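Local structure of glycosylation Associate Protein 2 (Streptococcus agalactiae serotype V, 6OYC) at residues D418-N423 with S430-L435; Q403-E408 with G412-L417; I395-T400 with Y438-I443; I326-L331 with K341-K346; L455-N460 with T466-L471. The protein probably takes part, as one member of the Gap1-Gap2-Gap3 complex, in glycosylating and exporting adhesins through the accessory Sec system. All blocks are in the same frame, centred on the assembly; numbering follows the deposited sequence.

All five contacts belong to the part of the chain built like an alpha/beta hydrolase, around a mixed, mostly parallel sheet. Contact 4 comes first in sequence, where strand 323-327 passes on toward helix 341-358. Contacts 1, 2 and 3 join neighbouring helices between strands 388-392 and 452-458: contact 3 closes the loop in which contact 2 and then contact 1 are nested, and their centres lie about 10 to 16 Å apart. Contact 5 follows on strand 452-458, its centre about 13 Å from that of contact 3 and about 25 Å from that of contact 4. The helices of contacts 1 to 3 pack on one another, with contacts 4 and 5 joining them to the sheet region at two separate places.

Contact 1 (D418-N423 with S430-L435); sequences DIQLLN and SSSEKL
Ser432 OG, near the start of helix 429-444, gathers two bonds. It donates to Gln420 OE1 over 2.8 Å, arriving in the carbonyl plane on a lone pair with a C=O...OG angle of 111°. Gln403 NE2 of helix 398-403 is bonded to the same hydroxyl. Gln420 spans the gap between the helices because its CG stands opposite the backbone N (chi1 -178°) and the chain runs on extended from there. The other half of its amide, NE2, rests 3.4 Å from Ser431 CB and bonds to Asp426 O in the connecting loop; the two bonds together restrict the turning of the amide. Helices 416-424 and 429-444 follow each other directly and meet almost at a right angle, 82° between the short segments, whose axes approach to 10.3 Å. They lie after strand 388-392, a place where alpha/beta hydrolases often carry a helical insertion. The apolar half of the contact belongs to Leu435. Its CD2 methyl packs 3.8 Å from Gln420 CB, against the root of the same chain whose tip is bound to Ser432, and its CD1 reaches Asn423 CB at 4.4 Å. The same CD2 methyl also packs against Leu398 of helix 398-403.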
# COMPACT_ATOMS: atom_id res chain seq x y z
N ASP B 418 17.98 3.19 -11.87
CA ASP B 418 17.13 4.27 -11.40
C ASP B 418 17.11 4.35 -9.89
O ASP B 418 17.06 5.46 -9.32
CB ASP B 418 15.72 4.09 -11.95
CG ASP B 418 15.68 4.20 -13.47
OD1 ASP B 418 16.26 5.18 -14.02
OD2 ASP B 418 15.09 3.30 -14.10
N ILE B 419 17.20 3.21 -9.21
CA ILE B 419 17.26 3.23 -7.75
C ILE B 419 18.54 3.89 -7.27
O ILE B 419 18.53 4.65 -6.30
CB ILE B 419 17.09 1.80 -7.21
CG1 ILE B 419 15.75 1.24 -7.69
CG2 ILE B 419 17.17 1.80 -5.70
CD1 ILE B 419 15.50 -0.22 -7.29
N GLN B 420 19.67 3.63 -7.95
CA GLN B 420 20.90 4.34 -7.58
C GLN B 420 20.80 5.82 -7.89
O GLN B 420 21.27 6.66 -7.10
CB GLN B 420 22.12 3.75 -8.29
CG GLN B 420 23.42 4.46 -7.85
CD GLN B 420 24.69 3.71 -8.21
OE1 GLN B 420 24.77 2.48 -8.10
NE2 GLN B 420 25.70 4.46 -8.66
N LEU B 421 20.21 6.17 -9.04
CA LEU B 421 19.94 7.58 -9.31
C LEU B 421 19.10 8.20 -8.21
O LEU B 421 19.43 9.28 -7.70
CB LEU B 421 19.22 7.73 -10.65
CG LEU B 421 20.15 7.84 -11.86
CD1 LEU B 421 19.32 8.04 -13.12
CD2 LEU B 421 21.16 8.97 -11.65
N LEU B 422 18.01 7.54 -7.83
CA LEU B 422 17.18 8.09 -6.77
C LEU B 422 18.02 8.44 -5.55
O LEU B 422 17.84 9.51 -4.95
CB LEU B 422 16.06 7.11 -6.40
CG LEU B 422 14.90 7.54 -5.49
CD1 LEU B 422 13.68 6.62 -5.66
CD2 LEU B 422 15.30 7.58 -4.03
N ASN B 423 18.98 7.58 -5.18
CA ASN B 423 19.66 7.71 -3.90
C ASN B 423 21.02 8.39 -3.99
O ASN B 423 21.43 9.05 -3.03
CB ASN B 423 19.84 6.34 -3.24
CG ASN B 423 18.56 5.85 -2.57
OD1 ASN B 423 17.82 5.05 -3.14
ND2 ASN B 423 18.30 6.34 -1.34
N SER B 430 32.01 4.98 -7.83
CA SER B 430 32.09 5.56 -6.50
C SER B 430 30.71 5.64 -5.86
O SER B 430 30.52 5.24 -4.70
CB SER B 430 32.74 6.94 -6.57
OG SER B 430 32.45 7.71 -5.42
N SER B 431 29.72 6.16 -6.59
CA SER B 431 28.35 6.19 -6.08
C SER B 431 27.84 4.79 -5.77
O SER B 431 27.10 4.59 -4.80
CB SER B 431 27.42 6.88 -7.08
OG SER B 431 27.45 8.29 -6.94
N SER B 432 28.23 3.81 -6.58
CA SER B 432 27.75 2.45 -6.36
C SER B 432 28.19 1.92 -5.00
O SER B 432 27.39 1.34 -4.25
CB SER B 432 28.24 1.54 -7.49
OG SER B 432 27.38 1.62 -8.60
N GLU B 433 29.46 2.14 -4.63
CA GLU B 433 29.93 1.70 -3.33
C GLU B 433 29.28 2.52 -2.21
O GLU B 433 29.01 2.00 -1.12
CB GLU B 433 31.47 1.77 -3.27
CG GLU B 433 32.06 3.08 -2.72
CD GLU B 433 33.59 3.10 -2.78
OE1 GLU B 433 34.16 2.08 -3.22
OE2 GLU B 433 34.21 4.13 -2.40
N LYS B 434 29.02 3.80 -2.49
CA LYS B 434 28.31 4.64 -1.52
C LYS B 434 26.92 4.09 -1.23
O LYS B 434 26.46 4.11 -0.07
CB LYS B 434 28.20 6.07 -2.05
CG LYS B 434 29.44 6.94 -1.88
CD LYS B 434 29.05 8.43 -1.91
CE LYS B 434 30.28 9.32 -1.93
NZ LYS B 434 31.23 8.91 -3.00
N LEU B 435 26.23 3.62 -2.26
CA LEU B 435 24.91 3.02 -2.07
C LEU B 435 25.02 1.71 -1.29
O LEU B 435 24.17 1.42 -0.44
CB LEU B 435 24.23 2.81 -3.42
CG LEU B 435 22.92 2.02 -3.47
CD1 LEU B 435 21.94 2.57 -2.47
CD2 LEU B 435 22.32 2.04 -4.89

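Contact 2 (Q403-E408 with G412-L417); sequences QRERLE and GFATSL
The carboxylate of Glu405 takes the backbone N-H of Phe413: OE2 to N is 2.8 Å, with 146° at the hydrogen, and the donor comes in on the syn side, 28° out of the carboxylate plane. The second oxygen, OE1, lies 3.5 Å from Ala414 CA. Farther back, the aliphatic part of Glu405 meets Ser416 and Leu417 of helix 416-424, its CG lying 3.9 Å from Leu417 CD2 and equally near Ser416 OG. The chain is folded back at chi2 (-59°), which brings the carboxylate round to the backbone of Phe413 while CG stays against the leucine. Beside it, Gly412 CA sits over one face of the Arg404 guanidinium, 3.7 Å from NH1. In the next shell, residues Phe413 to Ser416 form a type I beta turn. Phe413 O accepts both Ser416 N and Ser416 OG, which reach it from opposite faces of its plane, and the Phe413 ring meets Phe304 edge-to-face. The other segment is braced by Arg406, whose NH1 bonds Gln403 O. Arg404 NH1 and Glu405 OE2 form a long ion pair, 4.0 Å, well off the guanidinium plane and through charge alone; that positive charge would probably favour the ionised carboxylate that accepts from Phe413 N.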
# COMPACT_ATOMS: atom_id res chain seq x y z
N GLN B 403 25.91 -2.31 -10.57
CA GLN B 403 27.07 -2.66 -11.40
C GLN B 403 26.85 -3.95 -12.18
O GLN B 403 27.38 -4.09 -13.28
CB GLN B 403 28.31 -2.76 -10.53
CG GLN B 403 28.67 -1.45 -9.88
CD GLN B 403 29.19 -0.46 -10.88
OE1 GLN B 403 29.61 -0.84 -11.97
NE2 GLN B 403 29.17 0.82 -10.54
N ARG B 404 26.07 -4.88 -11.65
CA ARG B 404 25.75 -6.08 -12.40
C ARG B 404 25.13 -5.77 -13.77
O ARG B 404 25.05 -6.66 -14.62
CB ARG B 404 24.81 -6.95 -11.56
CG ARG B 404 24.49 -8.32 -12.14
CD ARG B 404 22.98 -8.50 -12.17
NE ARG B 404 22.55 -9.67 -12.92
CZ ARG B 404 22.43 -9.72 -14.24
NH1 ARG B 404 22.73 -8.65 -14.98
NH2 ARG B 404 22.02 -10.84 -14.83
N GLU B 405 24.70 -4.53 -14.01
CA GLU B 405 24.12 -4.17 -15.30
C GLU B 405 25.18 -3.88 -16.35
O GLU B 405 24.86 -3.91 -17.55
CB GLU B 405 23.17 -2.97 -15.15
CG GLU B 405 21.93 -3.24 -14.27
CD GLU B 405 21.07 -4.38 -14.79
OE1 GLU B 405 20.68 -4.35 -15.98
OE2 GLU B 405 20.77 -5.32 -14.01
N ARG B 406 26.42 -3.61 -15.95
CA ARG B 406 27.47 -3.49 -16.96
C ARG B 406 27.77 -4.82 -17.63
O ARG B 406 28.43 -4.83 -18.68
CB ARG B 406 28.75 -2.87 -16.36
CG ARG B 406 29.70 -3.86 -15.68
CD ARG B 406 30.12 -3.40 -14.28
NE ARG B 406 31.31 -4.09 -13.77
CZ ARG B 406 31.29 -5.22 -13.06
NH1 ARG B 406 30.14 -5.81 -12.78
NH2 ARG B 406 32.42 -5.75 -12.64
N LEU B 407 27.27 -5.93 -17.10
CA LEU B 407 27.57 -7.26 -17.61
C LEU B 407 26.57 -7.67 -18.68
O LEU B 407 25.43 -7.21 -18.71
CB LEU B 407 27.56 -8.29 -16.47
CG LEU B 407 28.38 -7.93 -15.23
CD1 LEU B 407 28.14 -8.92 -14.10
CD2 LEU B 407 29.88 -7.81 -15.57
N GLU B 408 27.02 -8.56 -19.55
CA GLU B 408 26.19 -9.09 -20.63
C GLU B 408 25.53 -10.40 -20.22
O GLU B 408 25.62 -11.42 -20.91
CB GLU B 408 27.03 -9.26 -21.90
CG GLU B 408 26.24 -9.53 -23.21
CD GLU B 408 25.24 -8.43 -23.58
OE1 GLU B 408 24.17 -8.34 -22.94
OE2 GLU B 408 25.52 -7.66 -24.53
N GLY B 412 18.77 -8.95 -16.79
CA GLY B 412 19.19 -8.05 -15.73
C GLY B 412 18.03 -7.57 -14.88
O GLY B 412 16.88 -7.97 -15.04
N PHE B 413 18.36 -6.69 -13.94
CA PHE B 413 17.39 -5.97 -13.12
C PHE B 413 17.64 -4.48 -13.33
O PHE B 413 18.14 -3.79 -12.43
CB PHE B 413 17.52 -6.38 -11.65
CG PHE B 413 16.40 -5.88 -10.78
CD1 PHE B 413 15.10 -6.27 -11.01
CD2 PHE B 413 16.67 -5.03 -9.72
CE1 PHE B 413 14.07 -5.81 -10.21
CE2 PHE B 413 15.65 -4.56 -8.91
CZ PHE B 413 14.35 -4.96 -9.16
N ALA B 414 17.28 -3.99 -14.52
CA ALA B 414 17.80 -2.71 -14.99
C ALA B 414 17.34 -1.53 -14.13
O ALA B 414 18.08 -0.56 -13.95
CB ALA B 414 17.40 -2.51 -16.45
N THR B 415 16.13 -1.61 -13.55
CA THR B 415 15.60 -0.55 -12.68
C THR B 415 16.52 -0.21 -11.51
O THR B 415 16.33 0.82 -10.86
CB THR B 415 14.22 -0.93 -12.13
OG1 THR B 415 13.70 0.15 -11.33
CG2 THR B 415 14.33 -2.19 -11.26
N SER B 416 17.50 -1.06 -11.21
CA SER B 416 18.43 -0.75 -10.12
C SER B 416 19.22 0.51 -10.43
O SER B 416 19.64 1.23 -9.50
CB SER B 416 19.37 -1.93 -9.86
OG SER B 416 20.19 -2.23 -10.98
N LEU B 417 19.44 0.80 -11.71
CA LEU B 417 20.12 2.04 -12.08
C LEU B 417 19.30 3.25 -11.67
O LEU B 417 19.84 4.23 -11.16
CB LEU B 417 20.39 2.05 -13.59
CG LEU B 417 21.16 0.84 -14.13
CD1 LEU B 417 21.60 1.06 -15.57
CD2 LEU B 417 22.36 0.53 -13.24

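Contact 3 (I395-T400 with Y438-I443); sequences IFNLGT and YFWKSI
The rings of Phe396 and Phe439 lie nearly parallel, planes at 9°, but are slid so far that they barely overlap, with 4.7 Å between centroids. What covers the face of Phe439 is the root of the other side chain: Phe396 CB makes a CH-pi contact 3.7 Å from the Phe439 centroid. Phe439 CZ in turn sits over one face of the Phe396 ring, 3.4 Å from CD1. Trp440 completes the cluster. Its ring is steeply inclined to Phe396, planes at 87°, and CH2 meets Phe396 CD2 at 3.9 Å. One face of the indole is taken by Phe439 CD2, which stands above its centre. The Tyr474 ring also meets Trp440, its plane nearly parallel, and Tyr375 meets Phe439 edge-to-face.

The polar edge of the indole is used as well. NE1 donates to Asn397 OD1 over 3.1 Å, almost straight at 168°, with the oxygen practically in the ring plane; seen from the amide, the donor is a little tilted out of the carbonyl plane. Asn397 CG is turned opposite its own carbonyl carbon, which swings the amide toward the tryptophan, while ND2 bonds Asp470. The bond, with the packing on its face, restricts the rotation of the indole. Asp464 OD2 receives the backbone N-H of both Phe396 and Asn397, steadying the turn that carries them. Together these side chains make a buried aromatic cluster joining the loop at the start of helix 398-403 to helix 429-444, the first and last helices between two adjacent parallel strands of an alpha/beta-hydrolase-like fold.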
# COMPACT_ATOMS: atom_id res chain seq x y z
N ILE B 395 18.79 -9.05 -0.57
CA ILE B 395 19.48 -8.05 -1.38
C ILE B 395 19.86 -6.91 -0.45
O ILE B 395 18.98 -6.23 0.08
CB ILE B 395 18.61 -7.55 -2.54
CG1 ILE B 395 18.05 -8.72 -3.35
CG2 ILE B 395 19.43 -6.62 -3.43
CD1 ILE B 395 17.05 -8.31 -4.39
N PHE B 396 21.17 -6.72 -0.24
CA PHE B 396 21.67 -5.66 0.62
C PHE B 396 22.61 -4.70 -0.08
O PHE B 396 22.78 -3.57 0.40
CB PHE B 396 22.43 -6.22 1.84
CG PHE B 396 21.66 -7.22 2.68
CD1 PHE B 396 20.29 -7.13 2.83
CD2 PHE B 396 22.34 -8.23 3.35
CE1 PHE B 396 19.59 -8.06 3.62
CE2 PHE B 396 21.67 -9.15 4.14
CZ PHE B 396 20.29 -9.07 4.27
N ASN B 397 23.23 -5.11 -1.17
CA ASN B 397 24.25 -4.31 -1.84
C ASN B 397 23.65 -3.81 -3.15
O ASN B 397 23.83 -4.40 -4.21
CB ASN B 397 25.52 -5.14 -2.04
CG ASN B 397 26.05 -5.72 -0.73
OD1 ASN B 397 26.56 -4.99 0.13
ND2 ASN B 397 25.91 -7.03 -0.56
N LEU B 398 22.92 -2.69 -3.05
CA LEU B 398 22.20 -2.20 -4.22
C LEU B 398 23.16 -1.65 -5.27
O LEU B 398 23.00 -1.93 -6.47
CB LEU B 398 21.19 -1.13 -3.79
CG LEU B 398 19.82 -1.70 -3.44
CD1 LEU B 398 18.84 -0.60 -3.06
CD2 LEU B 398 19.29 -2.55 -4.58
N GLY B 399 24.16 -0.88 -4.84
CA GLY B 399 25.21 -0.45 -5.76
C GLY B 399 25.88 -1.60 -6.49
O GLY B 399 26.25 -1.46 -7.66
N THR B 400 26.03 -2.75 -5.82
CA THR B 400 26.52 -3.94 -6.49
C THR B 400 25.51 -4.48 -7.50
O THR B 400 25.88 -4.89 -8.61
CB THR B 400 26.88 -5.01 -5.45
OG1 THR B 400 28.03 -4.60 -4.71
CG2 THR B 400 27.13 -6.37 -6.12
N TYR B 438 25.51 2.78 2.23
CA TYR B 438 24.27 3.31 2.78
C TYR B 438 23.52 2.26 3.59
O TYR B 438 23.00 2.54 4.67
CB TYR B 438 23.40 3.81 1.63
CG TYR B 438 22.19 4.61 2.05
CD1 TYR B 438 22.32 5.94 2.42
CD2 TYR B 438 20.93 4.04 2.04
CE1 TYR B 438 21.21 6.69 2.78
CE2 TYR B 438 19.82 4.78 2.41
CZ TYR B 438 19.97 6.11 2.77
OH TYR B 438 18.87 6.84 3.13
N PHE B 439 23.46 1.03 3.08
CA PHE B 439 22.80 -0.04 3.81
C PHE B 439 23.54 -0.36 5.12
O PHE B 439 22.92 -0.41 6.19
CB PHE B 439 22.69 -1.29 2.93
CG PHE B 439 22.12 -2.48 3.66
CD1 PHE B 439 20.74 -2.65 3.75
CD2 PHE B 439 22.95 -3.41 4.27
CE1 PHE B 439 20.21 -3.74 4.42
CE2 PHE B 439 22.43 -4.49 4.94
CZ PHE B 439 21.06 -4.66 5.02
N TRP B 440 24.86 -0.58 5.06
CA TRP B 440 25.57 -1.06 6.24
C TRP B 440 25.71 -0.01 7.32
O TRP B 440 25.85 -0.38 8.49
CB TRP B 440 26.94 -1.61 5.83
CG TRP B 440 26.77 -2.73 4.92
CD1 TRP B 440 26.96 -2.71 3.58
CD2 TRP B 440 26.30 -4.04 5.24
NE1 TRP B 440 26.66 -3.93 3.04
CE2 TRP B 440 26.25 -4.77 4.04
CE3 TRP B 440 25.92 -4.68 6.43
CZ2 TRP B 440 25.84 -6.10 3.99
CZ3 TRP B 440 25.52 -6.00 6.37
CH2 TRP B 440 25.48 -6.70 5.17
N LYS B 441 25.65 1.28 6.97
CA LYS B 441 25.71 2.31 8.00
C LYS B 441 24.49 2.23 8.92
O LYS B 441 24.59 2.47 10.12
CB LYS B 441 25.83 3.70 7.37
CG LYS B 441 25.21 4.83 8.19
CD LYS B 441 25.00 6.10 7.37
CE LYS B 441 24.33 7.18 8.20
NZ LYS B 441 25.31 8.08 8.87
N SER B 442 23.33 1.90 8.36
CA SER B 442 22.16 1.65 9.20
C SER B 442 22.40 0.44 10.10
O SER B 442 22.04 0.45 11.28
CB SER B 442 20.93 1.44 8.31
OG SER B 442 19.77 1.20 9.08
N ILE B 443 22.99 -0.61 9.53
CA ILE B 443 23.29 -1.82 10.29
C ILE B 443 24.27 -1.51 11.42
O ILE B 443 23.95 -1.69 12.60
CB ILE B 443 23.84 -2.91 9.36
CG1 ILE B 443 22.79 -3.30 8.32
CG2 ILE B 443 24.31 -4.11 10.16
CD1 ILE B 443 21.41 -3.50 8.88

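Contact 4 (I326-L331 with K341-K346); sequences ICDPRL and KEYEQK
Arg330 reaches across from the loop after strand 323-327 to the ring of Tyr343 on helix 341-358. Its CB points toward that helix, the chain leaves CB extended, and a bend at chi3 (-60°) turns the guanidinium flat onto the tyrosine. CD is the first atom to arrive, 4.0 Å from Tyr343 OH. NE comes closer to the hydroxyl but not along a bonding direction; its N-H points instead to Asp328 OD1, 2.8 Å away. CZ stands 4.0 Å from the ring centroid in an off-centre cation-pi contact, the two planes 22° apart. NH2 bonds Asp328 OD2 at 2.8 Å, so the aspartate is gripped side-on by two nitrogens. NH1 lies over the Tyr343 ring, toward its rim, and bonds Ile338 O. Asp328 OD1 also accepts the backbone N of Arg330 at 3.2 Å, closing an Asx turn; this donor and NE reach the oxygen from opposite faces of its plane. Tyr343 OH, over one face of the guanidinium, bonds Glu283 O, which anchors the phenol independently of the arginine. The charge of this buried arginine is probably balanced by Asp328, two residues earlier, and a phenol covers one face; the cation may polarise the tyrosine ring.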
# COMPACT_ATOMS: atom_id res chain seq x y z
N ILE B 326 3.59 -3.60 4.12
CA ILE B 326 4.25 -2.38 3.65
C ILE B 326 4.62 -2.60 2.19
O ILE B 326 5.25 -3.61 1.85
CB ILE B 326 5.50 -2.04 4.49
CG1 ILE B 326 5.24 -2.35 5.99
CG2 ILE B 326 5.93 -0.59 4.28
CD1 ILE B 326 6.24 -1.74 6.94
N CYS B 327 4.24 -1.66 1.33
CA CYS B 327 4.61 -1.72 -0.08
C CYS B 327 5.13 -0.35 -0.53
O CYS B 327 4.83 0.68 0.08
CB CYS B 327 3.43 -2.14 -0.97
SG CYS B 327 2.09 -0.92 -0.99
N ASP B 328 5.92 -0.37 -1.59
CA ASP B 328 6.63 0.81 -2.08
C ASP B 328 6.29 0.97 -3.56
O ASP B 328 6.78 0.19 -4.40
CB ASP B 328 8.13 0.65 -1.86
CG ASP B 328 8.95 1.76 -2.48
OD1 ASP B 328 8.36 2.72 -3.02
OD2 ASP B 328 10.20 1.68 -2.41
N PRO B 329 5.44 1.93 -3.92
CA PRO B 329 4.97 2.04 -5.31
C PRO B 329 5.83 2.89 -6.22
O PRO B 329 5.38 3.19 -7.33
CB PRO B 329 3.59 2.69 -5.12
CG PRO B 329 3.83 3.67 -3.98
CD PRO B 329 4.79 2.92 -3.03
N ARG B 330 7.02 3.31 -5.81
CA ARG B 330 7.80 4.26 -6.59
C ARG B 330 8.49 3.58 -7.78
O ARG B 330 8.61 2.35 -7.84
CB ARG B 330 8.84 4.95 -5.70
CG ARG B 330 8.21 5.77 -4.56
CD ARG B 330 9.24 6.21 -3.52
NE ARG B 330 9.90 5.05 -2.90
CZ ARG B 330 11.06 5.10 -2.25
NH1 ARG B 330 11.70 6.25 -2.11
NH2 ARG B 330 11.57 3.99 -1.73
N LEU B 331 8.91 4.41 -8.73
CA LEU B 331 9.76 4.00 -9.87
C LEU B 331 9.00 2.96 -10.70
O LEU B 331 7.80 3.13 -10.96
CB LEU B 331 11.09 3.54 -9.36
CG LEU B 331 11.98 4.60 -8.74
CD1 LEU B 331 13.42 4.11 -8.68
CD2 LEU B 331 11.88 5.92 -9.50
N LYS B 341 15.30 11.08 4.56
CA LYS B 341 15.25 10.76 5.98
C LYS B 341 13.83 10.84 6.48
O LYS B 341 13.44 10.05 7.35
CB LYS B 341 16.13 11.72 6.79
CG LYS B 341 17.66 11.60 6.60
CD LYS B 341 18.11 11.78 5.12
CE LYS B 341 17.59 13.12 4.50
NZ LYS B 341 17.49 13.06 3.02
N GLU B 342 13.06 11.80 5.97
CA GLU B 342 11.64 11.85 6.28
C GLU B 342 10.96 10.56 5.84
O GLU B 342 10.22 9.94 6.62
CB GLU B 342 11.00 13.03 5.58
CG GLU B 342 9.52 13.09 5.80
CD GLU B 342 8.86 14.16 4.98
OE1 GLU B 342 9.55 14.79 4.16
OE2 GLU B 342 7.65 14.39 5.16
N TYR B 343 11.25 10.10 4.62
CA TYR B 343 10.62 8.89 4.11
C TYR B 343 10.95 7.70 5.01
O TYR B 343 10.05 7.01 5.48
CB TYR B 343 11.08 8.65 2.67
CG TYR B 343 10.42 7.48 1.96
CD1 TYR B 343 10.97 6.20 2.02
CD2 TYR B 343 9.26 7.67 1.20
CE1 TYR B 343 10.37 5.13 1.35
CE2 TYR B 343 8.66 6.60 0.54
CZ TYR B 343 9.22 5.35 0.62
OH TYR B 343 8.63 4.30 -0.05
N GLU B 344 12.24 7.49 5.29
CA GLU B 344 12.65 6.30 6.03
C GLU B 344 12.22 6.37 7.49
O GLU B 344 11.76 5.37 8.06
CB GLU B 344 14.15 6.12 5.90
CG GLU B 344 14.60 5.97 4.47
CD GLU B 344 16.09 5.84 4.37
OE1 GLU B 344 16.77 5.97 5.40
OE2 GLU B 344 16.60 5.62 3.25
N GLN B 345 12.35 7.54 8.12
CA GLN B 345 11.87 7.65 9.49
C GLN B 345 10.36 7.45 9.57
O GLN B 345 9.84 7.00 10.61
CB GLN B 345 12.26 9.00 10.09
CG GLN B 345 11.81 9.21 11.53
CD GLN B 345 12.45 8.21 12.48
OE1 GLN B 345 13.68 8.12 12.56
NE2 GLN B 345 11.63 7.45 13.19
N LYS B 346 9.63 7.77 8.50
CA LYS B 346 8.19 7.52 8.55
C LYS B 346 7.89 6.04 8.52
O LYS B 346 6.91 5.60 9.13
CB LYS B 346 7.50 8.25 7.41
CG LYS B 346 7.31 9.69 7.75
CD LYS B 346 6.57 10.45 6.72
CE LYS B 346 6.20 11.80 7.28
NZ LYS B 346 5.54 12.62 6.27

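Contact 5 (L455-N460 with T466-L471); sequences LAYMKN and TAFSDL
Tyr457 and Phe468 meet where strand 452-458 is covered by helix 467-473, within a beta-alpha-beta crossover that returns to the adjacent parallel strand 482-487. Strand and helix segments run at 135° to each other, with axes 9.7 Å apart at their closest. The two aromatic residues are packed tightly. Phe468 CD2 sits over one face of the Tyr457 ring, toward its rim, and comes within 3.2 Å of Tyr457 CE1. The rings are tilted by 32°, with centroids 4.4 Å apart, an oblique meeting in which Phe468 CB adds a CH-pi contact 4.2 Å from the tyrosine centroid. Tyr457 holds CG between its backbone N and carbonyl carbon (chi1 60°), which turns a face of the ring to the phenylalanine; Pro394 also touches it.

For all its closeness, this aromatic pair is the side of the contact nearer solvent: Tyr457 and Phe468 are both partly exposed, whereas Leu455 and Leu471 are buried. The buried part is wholly aliphatic on the strand side. There Leu455 and Leu471 slide past each other in opposite directions, with Phe396, in the loop before helix 398-403, against Leu471. Leu455 CD2 lies 3.8 Å from Phe468 CD1, and its twin methyl CD1 rests 3.7 Å from Leu471 CD2.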
# COMPACT_ATOMS: atom_id res chain seq x y z
N LEU B 455 17.32 -16.95 7.61
CA LEU B 455 17.81 -16.47 6.33
C LEU B 455 17.88 -17.63 5.35
O LEU B 455 18.56 -18.62 5.61
CB LEU B 455 19.18 -15.82 6.51
CG LEU B 455 19.68 -14.88 5.43
CD1 LEU B 455 20.59 -13.87 6.09
CD2 LEU B 455 20.42 -15.68 4.37
N ALA B 456 17.18 -17.50 4.24
CA ALA B 456 17.36 -18.38 3.10
C ALA B 456 18.03 -17.60 1.98
O ALA B 456 17.70 -16.43 1.75
CB ALA B 456 16.03 -18.96 2.62
N TYR B 457 18.99 -18.23 1.30
CA TYR B 457 19.75 -17.55 0.27
C TYR B 457 20.08 -18.52 -0.84
O TYR B 457 20.10 -19.74 -0.65
CB TYR B 457 21.05 -16.93 0.82
CG TYR B 457 21.98 -17.95 1.43
CD1 TYR B 457 21.77 -18.42 2.72
CD2 TYR B 457 23.07 -18.45 0.72
CE1 TYR B 457 22.60 -19.36 3.29
CE2 TYR B 457 23.92 -19.40 1.28
CZ TYR B 457 23.68 -19.84 2.57
OH TYR B 457 24.50 -20.77 3.15
N MET B 458 20.32 -17.97 -2.03
CA MET B 458 20.80 -18.74 -3.16
C MET B 458 22.32 -18.72 -3.15
O MET B 458 22.93 -17.66 -2.97
CB MET B 458 20.27 -18.16 -4.47
CG MET B 458 18.77 -18.10 -4.56
SD MET B 458 17.99 -19.64 -4.05
CE MET B 458 18.23 -20.66 -5.50
N LYS B 459 22.93 -19.90 -3.30
CA LYS B 459 24.39 -19.98 -3.29
C LYS B 459 25.00 -19.42 -4.57
O LYS B 459 26.11 -18.88 -4.54
CB LYS B 459 24.83 -21.42 -3.07
N ASN B 460 24.28 -19.53 -5.69
CA ASN B 460 24.77 -19.05 -6.98
C ASN B 460 24.02 -17.80 -7.41
O ASN B 460 23.58 -17.70 -8.56
CB ASN B 460 24.63 -20.16 -8.03
CG ASN B 460 24.91 -21.54 -7.46
OD1 ASN B 460 24.00 -22.35 -7.30
ND2 ASN B 460 26.18 -21.81 -7.16
N THR B 466 27.10 -11.84 -2.34
CA THR B 466 27.79 -11.52 -1.10
C THR B 466 26.86 -11.28 0.10
O THR B 466 27.36 -11.02 1.20
CB THR B 466 28.66 -10.28 -1.34
OG1 THR B 466 29.25 -9.82 -0.13
CG2 THR B 466 27.85 -9.15 -1.98
N ALA B 467 25.54 -11.38 -0.08
CA ALA B 467 24.60 -10.87 0.92
C ALA B 467 24.72 -11.61 2.25
O ALA B 467 24.97 -11.00 3.30
CB ALA B 467 23.17 -10.93 0.37
N PHE B 468 24.51 -12.93 2.23
CA PHE B 468 24.57 -13.70 3.47
C PHE B 468 25.92 -13.54 4.16
O PHE B 468 25.98 -13.20 5.35
CB PHE B 468 24.29 -15.18 3.20
CG PHE B 468 24.37 -16.04 4.43
CD1 PHE B 468 23.97 -15.56 5.67
CD2 PHE B 468 24.88 -17.33 4.36
CE1 PHE B 468 24.07 -16.35 6.80
CE2 PHE B 468 24.97 -18.13 5.49
CZ PHE B 468 24.56 -17.63 6.72
N SER B 469 27.01 -13.78 3.43
CA SER B 469 28.35 -13.69 4.02
C SER B 469 28.58 -12.34 4.69
O SER B 469 28.99 -12.28 5.85
CB SER B 469 29.42 -13.93 2.95
OG SER B 469 28.99 -14.91 2.03
N ASP B 470 28.30 -11.25 3.96
CA ASP B 470 28.49 -9.91 4.52
C ASP B 470 27.78 -9.75 5.85
O ASP B 470 28.28 -9.04 6.74
CB ASP B 470 27.96 -8.86 3.56
CG ASP B 470 28.82 -8.71 2.37
OD1 ASP B 470 29.99 -9.12 2.44
OD2 ASP B 470 28.32 -8.20 1.35
N LEU B 471 26.62 -10.38 6.00
CA LEU B 471 25.83 -10.20 7.20
C LEU B 471 26.49 -10.87 8.41
O LEU B 471 26.51 -10.29 9.51
CB LEU B 471 24.41 -10.75 6.98
CG LEU B 471 23.44 -10.45 8.11
CD1 LEU B 471 23.46 -8.96 8.43
CD2 LEU B 471 22.05 -10.92 7.74